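Local coordinates for diacylglycerol lipase (Aspergillus oryzae, PDB 5XK2), which hydrolyses mono- and diacylglycerols, probably through a serine-histidine-aspartate triad of the alpha/beta-hydrolase kind, at residues A[151-156]-A[266-271]; A[175-180]-A[198-203]; A[202-207]-A[226-231]; A[209-214]-A[258-263]. One frame throughout, in Å; residues are numbered along the deposited sequence.

Interaction 1: A[151-156]-A[266-271]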
loop_
_atom_site.group_PDB
_atom_site.type_symbol
_atom_site.label_atom_id
_atom_site.label_comp_id
_atom_site.label_asym_id
_atom_site.label_seq_id
_atom_site.Cartn_x
_atom_site.Cartn_y
_atom_site.Cartn_z
ATOM N N GLY A 151 16.958 8.185 -6.413
ATOM C CA GLY A 151 15.978 7.576 -5.539
ATOM C C GLY A 151 15.174 6.531 -6.299
ATOM O O GLY A 151 15.259 6.449 -7.533
ATOM N N HIS A 152 14.387 5.752 -5.557
ATOM C CA HIS A 152 13.454 4.794 -6.136
ATOM C C HIS A 152 12.060 5.111 -5.600
ATOM O O HIS A 152 11.940 5.591 -4.463
ATOM C CB HIS A 152 13.888 3.345 -5.786
ATOM C CG HIS A 152 12.849 2.305 -6.083
ATOM N ND1 HIS A 152 12.059 1.744 -5.102
ATOM C CD2 HIS A 152 12.452 1.743 -7.252
ATOM C CE1 HIS A 152 11.223 0.880 -5.654
ATOM N NE2 HIS A 152 11.432 0.870 -6.958
ATOM N N SER A 153 11.022 4.842 -6.398
ATOM C CA SER A 153 9.639 4.986 -5.938
ATOM C C SER A 153 9.376 6.445 -5.538
ATOM O O SER A 153 9.785 7.373 -6.241
ATOM C CB SER A 153 9.375 4.015 -4.761
ATOM O OG SER A 153 8.008 3.992 -4.365
ATOM N N LEU A 154 8.716 6.667 -4.403
ATOM C CA LEU A 154 8.420 8.054 -4.010
ATOM C C LEU A 154 9.717 8.839 -3.771
ATOM O O LEU A 154 9.767 10.044 -3.998
ATOM C CB LEU A 154 7.528 8.084 -2.757
ATOM C CG LEU A 154 6.018 7.960 -3.017
ATOM C CD1 LEU A 154 5.650 6.757 -3.855
ATOM C CD2 LEU A 154 5.239 7.958 -1.690
ATOM N N GLY A 155 10.767 8.155 -3.321
ATOM C CA GLY A 155 12.075 8.780 -3.202
ATOM C C GLY A 155 12.605 9.305 -4.528
ATOM O O GLY A 155 13.310 10.306 -4.552
ATOM N N ALA A 156 12.289 8.620 -5.623
ATOM C CA ALA A 156 12.686 9.082 -6.960
ATOM C C ALA A 156 11.952 10.369 -7.341
ATOM O O ALA A 156 12.484 11.186 -8.084
ATOM C CB ALA A 156 12.411 8.006 -7.994
ATOM N N HIS A 266 3.890 -5.603 -8.267
ATOM C CA HIS A 266 5.131 -6.378 -8.316
ATOM C C HIS A 266 6.172 -5.701 -9.222
ATOM O O HIS A 266 7.362 -5.726 -8.931
ATOM C CB HIS A 266 4.850 -7.805 -8.807
ATOM C CG HIS A 266 4.369 -7.871 -10.222
ATOM N ND1 HIS A 266 5.217 -8.101 -11.288
ATOM C CD2 HIS A 266 3.136 -7.682 -10.757
ATOM C CE1 HIS A 266 4.521 -8.082 -12.415
ATOM N NE2 HIS A 266 3.258 -7.833 -12.121
ATOM N N SER A 267 5.707 -5.073 -10.300
ATOM C CA SER A 267 6.611 -4.424 -11.264
ATOM C C SER A 267 7.372 -3.265 -10.631
ATOM O O SER A 267 8.464 -2.911 -11.066
ATOM C CB SER A 267 5.830 -3.918 -12.478
ATOM O OG SER A 267 5.295 -5.037 -13.191
ATOM N N HIS A 268 6.790 -2.678 -9.588
ATOM C CA HIS A 268 7.374 -1.492 -8.960
ATOM C C HIS A 268 8.673 -1.778 -8.227
ATOM O O HIS A 268 9.486 -0.866 -8.058
ATOM C CB HIS A 268 6.371 -0.869 -7.961
ATOM C CG HIS A 268 6.794 0.462 -7.416
ATOM N ND1 HIS A 268 7.042 1.554 -8.222
ATOM C CD2 HIS A 268 6.945 0.893 -6.139
ATOM C CE1 HIS A 268 7.355 2.594 -7.463
ATOM N NE2 HIS A 268 7.300 2.219 -6.195
ATOM N N VAL A 269 8.852 -3.005 -7.732
ATOM C CA VAL A 269 9.992 -3.257 -6.867
ATOM C C VAL A 269 11.177 -3.864 -7.597
ATOM O O VAL A 269 12.229 -4.030 -6.985
ATOM C CB VAL A 269 9.599 -4.146 -5.661
ATOM C CG1 VAL A 269 8.393 -3.533 -4.963
ATOM C CG2 VAL A 269 9.274 -5.568 -6.110
ATOM N N TRP A 270 11.027 -4.151 -8.897
ATOM C CA TRP A 270 12.129 -4.737 -9.655
ATOM C C TRP A 270 12.612 -3.751 -10.717
ATOM O O TRP A 270 12.078 -3.724 -11.825
ATOM C CB TRP A 270 11.661 -6.049 -10.329
ATOM C CG TRP A 270 11.265 -7.100 -9.340
ATOM C CD1 TRP A 270 10.002 -7.419 -8.940
ATOM C CD2 TRP A 270 12.152 -7.961 -8.597
ATOM N NE1 TRP A 270 10.043 -8.430 -7.990
ATOM C CE2 TRP A 270 11.349 -8.770 -7.768
ATOM C CE3 TRP A 270 13.539 -8.107 -8.547
ATOM C CZ2 TRP A 270 11.895 -9.724 -6.898
ATOM C CZ3 TRP A 270 14.077 -9.077 -7.688
ATOM C CH2 TRP A 270 13.254 -9.861 -6.881
ATOM N N TYR A 271 13.656 -2.993 -10.377
ATOM C CA TYR A 271 14.291 -2.063 -11.313
ATOM C C TYR A 271 15.755 -2.442 -11.299
ATOM O O TYR A 271 16.533 -1.944 -10.496
ATOM C CB TYR A 271 14.053 -0.606 -10.851
ATOM C CG TYR A 271 12.719 -0.062 -11.299
ATOM C CD1 TYR A 271 11.521 -0.500 -10.715
ATOM C CD2 TYR A 271 12.646 0.862 -12.331
ATOM C CE1 TYR A 271 10.281 -0.008 -11.158
ATOM C CE2 TYR A 271 11.417 1.365 -12.773
ATOM C CZ TYR A 271 10.246 0.917 -12.191
ATOM O OH TYR A 271 9.045 1.415 -12.643
#
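S153 OG and H268 NE2 lie 2.6 Å apart, a hydrogen bond in which either atom could be the donor. The hydroxyl sits at the edge of the H268 ring, in its plane, and S153 CB comes within 3.1 Å of the same NE2. S153 holds the N-cap position of helix 154-168, but its side chain makes no capping bond; OG, anti to the backbone N (chi1 -173°), turns to the histidine instead.

H152 makes the second link. From CB, CG lies anti to the backbone N (chi1 168°); the ring beyond it reaches 266-271. ND1 is taken by the hydroxyl of Y29. CD2 is 4.0 Å and CE1 3.4 Å from H268 O. CE1 also lies 4.1 Å above one face of H268, offset toward the rim, with the two ring planes at 34°. At the tip, NE2 donates to H268 O at 2.8 Å; the acceptor is in the imidazole plane and the N-H arrives nearly along the C=O axis. The same edge of H152 turns to the face of Y271 in an offset edge-to-face pair, NE2 standing 4.0 Å from Y271 CD1. H268 is thus held by its backbone carbonyl as well as by its ring, whose ND1 is bonded to D206 OD2, an oxygen shared with Y271 OH.

G151, S153 and G155 fit the GxSxG nucleophile elbow, and S153, H268 and D206 are consistent with the catalytic triad of a class 3 lipase. The elbow is the sharp turn from strand 146-152 into helix 154-168, and the loop after strand 240-243 brings H268 up to it.

Interaction 2: A[175-180]-A[198-203]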
loop_
_atom_site.group_PDB
_atom_site.type_symbol
_atom_site.label_atom_id
_atom_site.label_comp_id
_atom_site.label_asym_id
_atom_site.label_seq_id
_atom_site.Cartn_x
_atom_site.Cartn_y
_atom_site.Cartn_z
ATOM N N LEU A 175 20.492 13.087 -12.516
ATOM C CA LEU A 175 19.317 12.492 -11.870
ATOM C C LEU A 175 19.104 11.044 -12.272
ATOM O O LEU A 175 18.979 10.751 -13.454
ATOM C CB LEU A 175 18.066 13.303 -12.233
ATOM C CG LEU A 175 16.721 12.712 -11.789
ATOM C CD1 LEU A 175 16.593 12.623 -10.243
ATOM C CD2 LEU A 175 15.552 13.534 -12.379
ATOM N N TYR A 176 19.056 10.138 -11.297
ATOM C CA TYR A 176 18.589 8.779 -11.573
ATOM C C TYR A 176 17.316 8.560 -10.785
ATOM O O TYR A 176 17.346 8.452 -9.557
ATOM C CB TYR A 176 19.651 7.720 -11.219
ATOM C CG TYR A 176 20.923 7.830 -12.040
ATOM C CD1 TYR A 176 21.897 8.781 -11.723
ATOM C CD2 TYR A 176 21.124 7.033 -13.155
ATOM C CE1 TYR A 176 23.069 8.896 -12.484
ATOM C CE2 TYR A 176 22.272 7.147 -13.922
ATOM C CZ TYR A 176 23.243 8.064 -13.571
ATOM O OH TYR A 176 24.384 8.174 -14.332
ATOM N N ALA A 177 16.190 8.517 -11.491
ATOM C CA ALA A 177 14.891 8.436 -10.832
ATOM C C ALA A 177 14.211 7.134 -11.205
ATOM O O ALA A 177 13.509 7.054 -12.203
ATOM C CB ALA A 177 14.038 9.629 -11.242
ATOM N N TYR A 178 14.341 6.143 -10.338
ATOM C CA TYR A 178 13.853 4.802 -10.670
ATOM C C TYR A 178 12.420 4.676 -10.199
ATOM O O TYR A 178 12.167 4.818 -9.018
ATOM C CB TYR A 178 14.729 3.738 -9.998
ATOM C CG TYR A 178 16.169 3.747 -10.461
ATOM C CD1 TYR A 178 16.558 3.005 -11.582
ATOM C CD2 TYR A 178 17.144 4.488 -9.779
ATOM C CE1 TYR A 178 17.884 3.008 -12.030
ATOM C CE2 TYR A 178 18.468 4.486 -10.206
ATOM C CZ TYR A 178 18.830 3.753 -11.335
ATOM O OH TYR A 178 20.150 3.763 -11.747
ATOM N N ALA A 179 11.490 4.413 -11.117
ATOM C CA ALA A 179 10.090 4.150 -10.753
ATOM C C ALA A 179 9.402 5.382 -10.186
ATOM O O ALA A 179 8.562 5.278 -9.303
ATOM C CB ALA A 179 9.990 2.989 -9.728
ATOM N N ALA A 180 9.750 6.553 -10.703
ATOM C CA ALA A 180 9.232 7.792 -10.141
ATOM C C ALA A 180 7.793 8.071 -10.540
ATOM O O ALA A 180 7.431 7.955 -11.719
ATOM C CB ALA A 180 10.105 8.975 -10.589
ATOM N N ASN A 198 19.040 13.642 -17.169
ATOM C CA ASN A 198 17.897 12.996 -16.524
ATOM C C ASN A 198 17.759 11.547 -16.927
ATOM O O ASN A 198 17.600 11.244 -18.116
ATOM C CB ASN A 198 16.605 13.709 -16.887
ATOM C CG ASN A 198 16.623 15.173 -16.482
ATOM O OD1 ASN A 198 16.878 15.489 -15.332
ATOM N ND2 ASN A 198 16.357 16.063 -17.436
ATOM N N TYR A 199 17.798 10.644 -15.951
ATOM C CA TYR A 199 17.515 9.241 -16.250
ATOM C C TYR A 199 16.368 8.755 -15.380
ATOM O O TYR A 199 16.566 8.277 -14.247
ATOM C CB TYR A 199 18.786 8.406 -16.026
ATOM C CG TYR A 199 19.932 9.002 -16.791
ATOM C CD1 TYR A 199 20.045 8.786 -18.160
ATOM C CD2 TYR A 199 20.873 9.816 -16.166
ATOM C CE1 TYR A 199 21.078 9.385 -18.900
ATOM C CE2 TYR A 199 21.920 10.408 -16.897
ATOM C CZ TYR A 199 22.003 10.177 -18.270
ATOM O OH TYR A 199 23.012 10.736 -19.030
ATOM N N ARG A 200 15.183 8.767 -15.976
ATOM C CA ARG A 200 13.962 8.361 -15.298
ATOM C C ARG A 200 13.527 7.015 -15.850
ATOM O O ARG A 200 13.429 6.841 -17.074
ATOM C CB ARG A 200 12.845 9.401 -15.483
ATOM C CG ARG A 200 11.510 8.939 -14.837
ATOM C CD ARG A 200 10.408 9.978 -15.015
ATOM N NE ARG A 200 10.005 10.154 -16.421
ATOM C CZ ARG A 200 9.186 9.342 -17.095
ATOM N NH1 ARG A 200 8.659 8.266 -16.501
ATOM N NH2 ARG A 200 8.868 9.625 -18.366
ATOM N N PHE A 201 13.282 6.065 -14.950
ATOM C CA PHE A 201 12.965 4.691 -15.348
ATOM C C PHE A 201 11.553 4.283 -15.025
ATOM O O PHE A 201 10.979 4.697 -14.023
ATOM C CB PHE A 201 13.927 3.714 -14.659
ATOM C CG PHE A 201 15.357 3.947 -15.032
ATOM C CD1 PHE A 201 16.104 4.891 -14.355
ATOM C CD2 PHE A 201 15.939 3.241 -16.066
ATOM C CE1 PHE A 201 17.438 5.125 -14.693
ATOM C CE2 PHE A 201 17.254 3.474 -16.430
ATOM C CZ PHE A 201 18.008 4.426 -15.740
ATOM N N THR A 202 11.003 3.431 -15.884
ATOM C CA THR A 202 9.757 2.733 -15.602
ATOM C C THR A 202 9.948 1.254 -15.892
ATOM O O THR A 202 10.886 0.858 -16.595
ATOM C CB THR A 202 8.615 3.214 -16.480
ATOM O OG1 THR A 202 8.982 2.973 -17.851
ATOM C CG2 THR A 202 8.333 4.723 -16.259
ATOM N N HIS A 203 9.065 0.431 -15.353
ATOM C CA HIS A 203 9.215 -1.007 -15.547
ATOM C C HIS A 203 7.879 -1.624 -15.865
ATOM O O HIS A 203 7.000 -1.648 -15.001
ATOM C CB HIS A 203 9.804 -1.650 -14.288
ATOM C CG HIS A 203 9.999 -3.134 -14.413
ATOM N ND1 HIS A 203 9.651 -4.015 -13.414
ATOM C CD2 HIS A 203 10.486 -3.888 -15.433
ATOM C CE1 HIS A 203 9.936 -5.252 -13.797
ATOM N NE2 HIS A 203 10.438 -5.205 -15.017
HETATM O O HOH W 1 8.946 7.099 -13.828
#
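Y178 and F201 pack closely: their rings point the same way, planes 9° apart but slid so that they barely overlap, and Y178 CE1 stands 3.3 Å above one face of F201. Y176 and Y199 repeat the arrangement less closely, Y199 CD2 over the face of Y176 and 3.8 Å from its CE2. All four lie on one face of the sheet and share a first torsion, CG anti to the carbonyl carbon. Beneath them the strands run parallel with axes 4.7 Å apart. Y199 N to L175 O, A177 N to Y199 O and F201 N to A177 O form the parallel ladder.

The opposite face, that of L175, A177, N198 and R200, meets more sparsely: A177 CB and R200 CB are 4.4 Å apart, and L175 CD2 lies 3.8 Å from N198 OD1, which R167 binds. Past Y178 the strands part. A179 N donates to F201 O, from above the carbonyl plane, and water 1 links them, donating to A180 O and F201 O and accepting from R200 NH1 in the guanidinium plane; R200 NE bonds the carbonyl of I221.

Strands 173-178 and 198-203 are neighbours in the interior of the mixed sheet, joined through helix 186-195 in a beta-alpha-beta unit. Helix 14-27 covers the aromatic face, where Y176 OH bonds D17 and Y178 OH the carbonyl of F18, while helix 154-168 packs against L175 and A177.

Interaction 3: A[202-207]-A[226-231]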
loop_
_atom_site.group_PDB
_atom_site.type_symbol
_atom_site.label_atom_id
_atom_site.label_comp_id
_atom_site.label_asym_id
_atom_site.label_seq_id
_atom_site.Cartn_x
_atom_site.Cartn_y
_atom_site.Cartn_z
ATOM N N THR A 202 11.003 3.431 -15.884
ATOM C CA THR A 202 9.757 2.733 -15.602
ATOM C C THR A 202 9.948 1.254 -15.892
ATOM O O THR A 202 10.886 0.858 -16.595
ATOM C CB THR A 202 8.615 3.214 -16.480
ATOM O OG1 THR A 202 8.982 2.973 -17.851
ATOM C CG2 THR A 202 8.333 4.723 -16.259
ATOM N N HIS A 203 9.065 0.431 -15.353
ATOM C CA HIS A 203 9.215 -1.007 -15.547
ATOM C C HIS A 203 7.879 -1.624 -15.865
ATOM O O HIS A 203 7.000 -1.648 -15.001
ATOM C CB HIS A 203 9.804 -1.650 -14.288
ATOM C CG HIS A 203 9.999 -3.134 -14.413
ATOM N ND1 HIS A 203 9.651 -4.015 -13.414
ATOM C CD2 HIS A 203 10.486 -3.888 -15.433
ATOM C CE1 HIS A 203 9.936 -5.252 -13.797
ATOM N NE2 HIS A 203 10.438 -5.205 -15.017
ATOM N N ASN A 204 7.743 -2.140 -17.088
ATOM C CA ASN A 204 6.501 -2.797 -17.511
ATOM C C ASN A 204 5.277 -1.985 -17.090
ATOM O O ASN A 204 5.191 -0.787 -17.402
ATOM C CB ASN A 204 6.456 -4.239 -16.974
ATOM C CG ASN A 204 7.464 -5.132 -17.686
ATOM O OD1 ASN A 204 7.741 -4.929 -18.869
ATOM N ND2 ASN A 204 8.008 -6.118 -16.971
ATOM N N ASP A 205 4.345 -2.635 -16.397
ATOM C CA ASP A 205 3.055 -2.047 -16.019
ATOM C C ASP A 205 3.052 -1.449 -14.610
ATOM O O ASP A 205 2.005 -1.371 -13.967
ATOM C CB ASP A 205 1.903 -3.052 -16.195
ATOM C CG ASP A 205 2.101 -4.345 -15.435
ATOM O OD1 ASP A 205 3.181 -4.567 -14.852
ATOM O OD2 ASP A 205 1.147 -5.163 -15.451
ATOM N N ASP A 206 4.223 -1.120 -14.085
ATOM C CA ASP A 206 4.294 -0.500 -12.742
ATOM C C ASP A 206 3.246 0.626 -12.609
ATOM O O ASP A 206 3.185 1.518 -13.435
ATOM C CB ASP A 206 5.718 0.038 -12.550
ATOM C CG ASP A 206 5.928 0.740 -11.216
ATOM O OD1 ASP A 206 4.998 0.795 -10.378
ATOM O OD2 ASP A 206 7.066 1.226 -11.018
ATOM N N PRO A 207 2.354 0.534 -11.605
ATOM C CA PRO A 207 1.314 1.571 -11.503
ATOM C C PRO A 207 1.800 2.940 -11.007
ATOM O O PRO A 207 1.148 3.961 -11.268
ATOM C CB PRO A 207 0.320 0.977 -10.500
ATOM C CG PRO A 207 1.141 0.062 -9.644
ATOM C CD PRO A 207 2.180 -0.539 -10.604
ATOM N N TYR A 226 12.272 2.828 -20.469
ATOM C CA TYR A 226 11.208 1.857 -20.232
ATOM C C TYR A 226 11.808 0.466 -20.229
ATOM O O TYR A 226 12.290 -0.018 -21.261
ATOM C CB TYR A 226 10.151 2.013 -21.329
ATOM C CG TYR A 226 8.995 1.044 -21.325
ATOM C CD1 TYR A 226 8.308 0.720 -20.146
ATOM C CD2 TYR A 226 8.556 0.493 -22.525
ATOM C CE1 TYR A 226 7.217 -0.150 -20.180
ATOM C CE2 TYR A 226 7.475 -0.356 -22.564
ATOM C CZ TYR A 226 6.813 -0.678 -21.397
ATOM O OH TYR A 226 5.733 -1.532 -21.485
ATOM N N ILE A 227 11.806 -0.163 -19.058
ATOM C CA ILE A 227 12.397 -1.489 -18.883
ATOM C C ILE A 227 11.325 -2.543 -19.078
ATOM O O ILE A 227 10.291 -2.500 -18.419
ATOM C CB ILE A 227 13.001 -1.676 -17.479
ATOM C CG1 ILE A 227 13.994 -0.563 -17.147
ATOM C CG2 ILE A 227 13.641 -3.075 -17.353
ATOM C CD1 ILE A 227 14.240 -0.467 -15.639
ATOM N N THR A 228 11.532 -3.434 -20.039
ATOM C CA THR A 228 10.567 -4.511 -20.317
ATOM C C THR A 228 11.031 -5.923 -19.918
ATOM O O THR A 228 10.440 -6.910 -20.340
ATOM C CB THR A 228 10.138 -4.479 -21.793
ATOM O OG1 THR A 228 11.290 -4.402 -22.637
ATOM C CG2 THR A 228 9.235 -3.275 -22.033
ATOM N N ALA A 229 12.127 -6.036 -19.186
ATOM C CA ALA A 229 12.551 -7.343 -18.681
ATOM C C ALA A 229 11.577 -7.898 -17.631
ATOM O O ALA A 229 10.997 -7.129 -16.869
ATOM C CB ALA A 229 13.946 -7.218 -18.082
ATOM N N PRO A 230 11.439 -9.233 -17.541
ATOM C CA PRO A 230 10.666 -9.812 -16.438
ATOM C C PRO A 230 11.284 -9.486 -15.066
ATOM O O PRO A 230 12.511 -9.246 -14.948
ATOM C CB PRO A 230 10.731 -11.326 -16.707
ATOM C CG PRO A 230 11.047 -11.443 -18.158
ATOM C CD PRO A 230 11.951 -10.268 -18.460
ATOM N N ASP A 231 10.451 -9.505 -14.028
ATOM C CA ASP A 231 10.943 -9.389 -12.657
ATOM C C ASP A 231 12.080 -10.362 -12.352
ATOM O O ASP A 231 12.028 -11.523 -12.761
ATOM C CB ASP A 231 9.844 -9.693 -11.636
ATOM C CG ASP A 231 8.684 -8.725 -11.678
ATOM O OD1 ASP A 231 8.782 -7.652 -12.305
ATOM O OD2 ASP A 231 7.659 -9.065 -11.045
HETATM O O HOH W 2 7.043 -6.810 -14.301
HETATM O O HOH W 3 8.528 -8.436 -19.179
#
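N204, H203 and T202 bury the most surface against 226-231, and the first two converge on one carbonyl. H203 NE2 donates to A229 O at 2.7 Å, with the oxygen close to the ring plane and an N-H...O angle of 163°. N204 ND2 reaches the same oxygen in a weak bond of 3.2 Å. In H203, CG lies anti to the backbone N (chi1 -180°). The edge of the ring runs past I227 O to D231 OD1, which lies 3.1 Å from CE1; the other carboxylate oxygen, D231 OD2, is bonded to H266 ND1. H203 ND1 bonds S267 O, so both ring nitrogens are engaged and the ring's rotation is fixed.

From the N204 amide, water 2 leads on to D231 OD1 and water 3, weakly held by ND2, to T228 O; N204 OD1 turns to T228 CA. The backbone bonds beneath continue the parallel pairing, I227 N to T202 O and N204 N to I227 O, the latter at 2.9 Å. T202 packs on the other face, where OG1, itself bonded to E224, lies at the edge of the Y226 ring, 3.3 Å from CD1. Further along that ring, CE1 meets N204 O.

After H203 the chain reverses in a type II' turn, closed by D206 N to H203 O. D206, the probable acid of a Ser-His-Asp triad, closes this turn just beyond strand 198-203, the place of the acid in the alpha/beta-hydrolase fold.

Interaction 4: A[209-214]-A[258-263]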
loop_
_atom_site.group_PDB
_atom_site.type_symbol
_atom_site.label_atom_id
_atom_site.label_comp_id
_atom_site.label_asym_id
_atom_site.label_seq_id
_atom_site.Cartn_x
_atom_site.Cartn_y
_atom_site.Cartn_z
ATOM N N PRO A 209 4.388 5.086 -11.625
ATOM C CA PRO A 209 4.676 6.180 -12.569
ATOM C C PRO A 209 3.445 6.726 -13.294
ATOM O O PRO A 209 3.601 7.609 -14.135
ATOM C CB PRO A 209 5.682 5.553 -13.554
ATOM C CG PRO A 209 6.372 4.509 -12.721
ATOM C CD PRO A 209 5.223 3.910 -11.931
ATOM N N LYS A 210 2.275 6.116 -13.107
ATOM C CA LYS A 210 1.065 6.666 -13.702
ATOM C C LYS A 210 0.350 7.668 -12.802
ATOM O O LYS A 210 -0.725 8.158 -13.158
ATOM C CB LYS A 210 0.096 5.542 -14.063
ATOM C CG LYS A 210 0.664 4.612 -15.081
ATOM C CD LYS A 210 -0.290 3.459 -15.333
ATOM C CE LYS A 210 0.451 2.315 -15.902
ATOM N NZ LYS A 210 -0.484 1.213 -16.206
ATOM N N LEU A 211 0.934 7.944 -11.639
ATOM C CA LEU A 211 0.348 8.869 -10.664
ATOM C C LEU A 211 1.312 9.995 -10.338
ATOM O O LEU A 211 2.524 9.807 -10.375
ATOM C CB LEU A 211 -0.019 8.138 -9.374
ATOM C CG LEU A 211 -1.102 7.070 -9.511
ATOM C CD1 LEU A 211 -1.272 6.387 -8.173
ATOM C CD2 LEU A 211 -2.406 7.694 -9.994
ATOM N N PRO A 212 0.791 11.199 -10.058
ATOM C CA PRO A 212 -0.598 11.633 -10.229
ATOM C C PRO A 212 -1.006 11.613 -11.694
ATOM O O PRO A 212 -0.152 11.480 -12.600
ATOM C CB PRO A 212 -0.590 13.082 -9.694
ATOM C CG PRO A 212 0.643 13.201 -8.893
ATOM C CD PRO A 212 1.643 12.258 -9.489
ATOM N N LEU A 213 -2.308 11.723 -11.922
ATOM C CA LEU A 213 -2.878 11.602 -13.258
ATOM C C LEU A 213 -2.549 12.763 -14.181
ATOM O O LEU A 213 -2.338 13.909 -13.745
ATOM C CB LEU A 213 -4.397 11.484 -13.174
ATOM C CG LEU A 213 -4.985 10.343 -12.350
ATOM C CD1 LEU A 213 -6.502 10.401 -12.434
ATOM C CD2 LEU A 213 -4.483 9.027 -12.882
ATOM N N LEU A 214 -2.550 12.465 -15.474
ATOM C CA LEU A 214 -2.508 13.496 -16.494
ATOM C C LEU A 214 -3.636 14.505 -16.293
ATOM O O LEU A 214 -3.445 15.704 -16.497
ATOM C CB LEU A 214 -2.620 12.873 -17.891
ATOM C CG LEU A 214 -1.471 11.934 -18.230
ATOM C CD1 LEU A 214 -1.795 11.097 -19.468
ATOM C CD2 LEU A 214 -0.197 12.755 -18.425
ATOM N N GLY A 258 -3.978 2.130 -19.595
ATOM C CA GLY A 258 -3.728 3.465 -19.086
ATOM C C GLY A 258 -4.015 3.644 -17.606
ATOM O O GLY A 258 -3.674 4.678 -17.026
ATOM N N LEU A 259 -4.635 2.649 -16.986
ATOM C CA LEU A 259 -4.933 2.711 -15.554
ATOM C C LEU A 259 -3.771 2.186 -14.687
ATOM O O LEU A 259 -2.998 1.346 -15.134
ATOM C CB LEU A 259 -6.197 1.896 -15.244
ATOM C CG LEU A 259 -7.561 2.439 -15.675
ATOM C CD1 LEU A 259 -8.662 1.589 -15.057
ATOM C CD2 LEU A 259 -7.733 3.892 -15.278
ATOM N N PRO A 260 -3.646 2.684 -13.445
ATOM C CA PRO A 260 -2.705 2.136 -12.455
ATOM C C PRO A 260 -3.248 0.867 -11.803
ATOM O O PRO A 260 -4.085 0.958 -10.913
ATOM C CB PRO A 260 -2.523 3.272 -11.439
ATOM C CG PRO A 260 -3.712 4.156 -11.608
ATOM C CD PRO A 260 -4.296 3.925 -12.979
ATOM N N ASP A 261 -2.866 -0.291 -12.322
ATOM C CA ASP A 261 -3.340 -1.578 -11.807
ATOM C C ASP A 261 -2.677 -1.938 -10.473
ATOM O O ASP A 261 -1.455 -2.087 -10.395
ATOM C CB ASP A 261 -3.044 -2.645 -12.875
ATOM C CG ASP A 261 -3.539 -4.045 -12.509
ATOM O OD1 ASP A 261 -4.037 -4.287 -11.387
ATOM O OD2 ASP A 261 -3.389 -4.930 -13.383
ATOM N N LEU A 262 -3.482 -2.073 -9.422
ATOM C CA LEU A 262 -2.967 -2.442 -8.110
ATOM C C LEU A 262 -2.196 -3.764 -8.157
ATOM O O LEU A 262 -1.162 -3.915 -7.488
ATOM C CB LEU A 262 -4.122 -2.537 -7.102
ATOM C CG LEU A 262 -3.788 -3.106 -5.720
ATOM C CD1 LEU A 262 -2.762 -2.231 -5.019
ATOM C CD2 LEU A 262 -5.058 -3.149 -4.900
ATOM N N LEU A 263 -2.671 -4.711 -8.955
ATOM C CA LEU A 263 -2.026 -6.022 -8.986
ATOM C C LEU A 263 -0.730 -5.996 -9.788
ATOM O O LEU A 263 0.039 -6.952 -9.754
ATOM C CB LEU A 263 -2.973 -7.091 -9.548
ATOM C CG LEU A 263 -2.524 -8.529 -9.262
ATOM C CD1 LEU A 263 -2.335 -8.798 -7.770
ATOM C CD2 LEU A 263 -3.516 -9.508 -9.865
HETATM O O HOH W 4 -0.560 -0.650 -14.163
HETATM O O HOH W 5 -3.261 7.021 -15.031
#
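K210 spans most of this contact, crossing from the 3-10 turn that it shares with P209 to the backbone of L259 and P260. In K210, CG lies anti to the carbonyl carbon (chi1 -62°), and the chain is extended beyond CG. CB is 4.3 Å from P260 CB, and CD lies 3.4 Å from L259 O and 3.9 Å from P260 N. At the tip NZ donates to L259 O at 2.7 Å, standing above the carbonyl plane. The ammonium also bonds T255 OG1 and donates a hydrogen bond to water 4, which also accepts one from D261 N. The lysine is buried, and these neutral oxygens would help to offset its charge. Behind it, water 5 lies near both K210 O and G258 O, its link between them doubtful.

L211 comes next and adds the apolar part: CD2 touches P260 CG at 4.1 Å, the two side chains crossing at about a right angle. The same leucine also packs on W97 and V98 of helix 94-98. A cis peptide bond then leads into P212.

In the opposite segment D261 OD1 accepts from L263 N at 2.8 Å, an Asx turn at the start of the 3-10 segment. Close by, P260 and L262 make backbone hydrogen bonds to the second subunit, and L213 packs on L263 of that subunit. The arrangement is loop-to-loop packing at a dimer interface, a lysine bridging to a backbone carbonyl beside a proline contact.

Interactions 1 and 2 are buried near the middle of the chain, interaction 3 is partly buried, and interaction 4 is a buried loop contact at the subunit interface. Strand 198-203 serves both 2 and 3, passing from near-parallel, slid aromatic pairs and ladder bonds to a polar, water-linked end. Interaction 1 draws on the same sheet through strand 146-152, and its chemistry is that of histidines and a serine. S153 N probably bonds Y178 O, tying 1 to 2, while D206 of interaction 3 meets H268 and Y271 of interaction 1. Interaction 4 uses no strand; P207 packs on P260 and D261, bringing it up to 3.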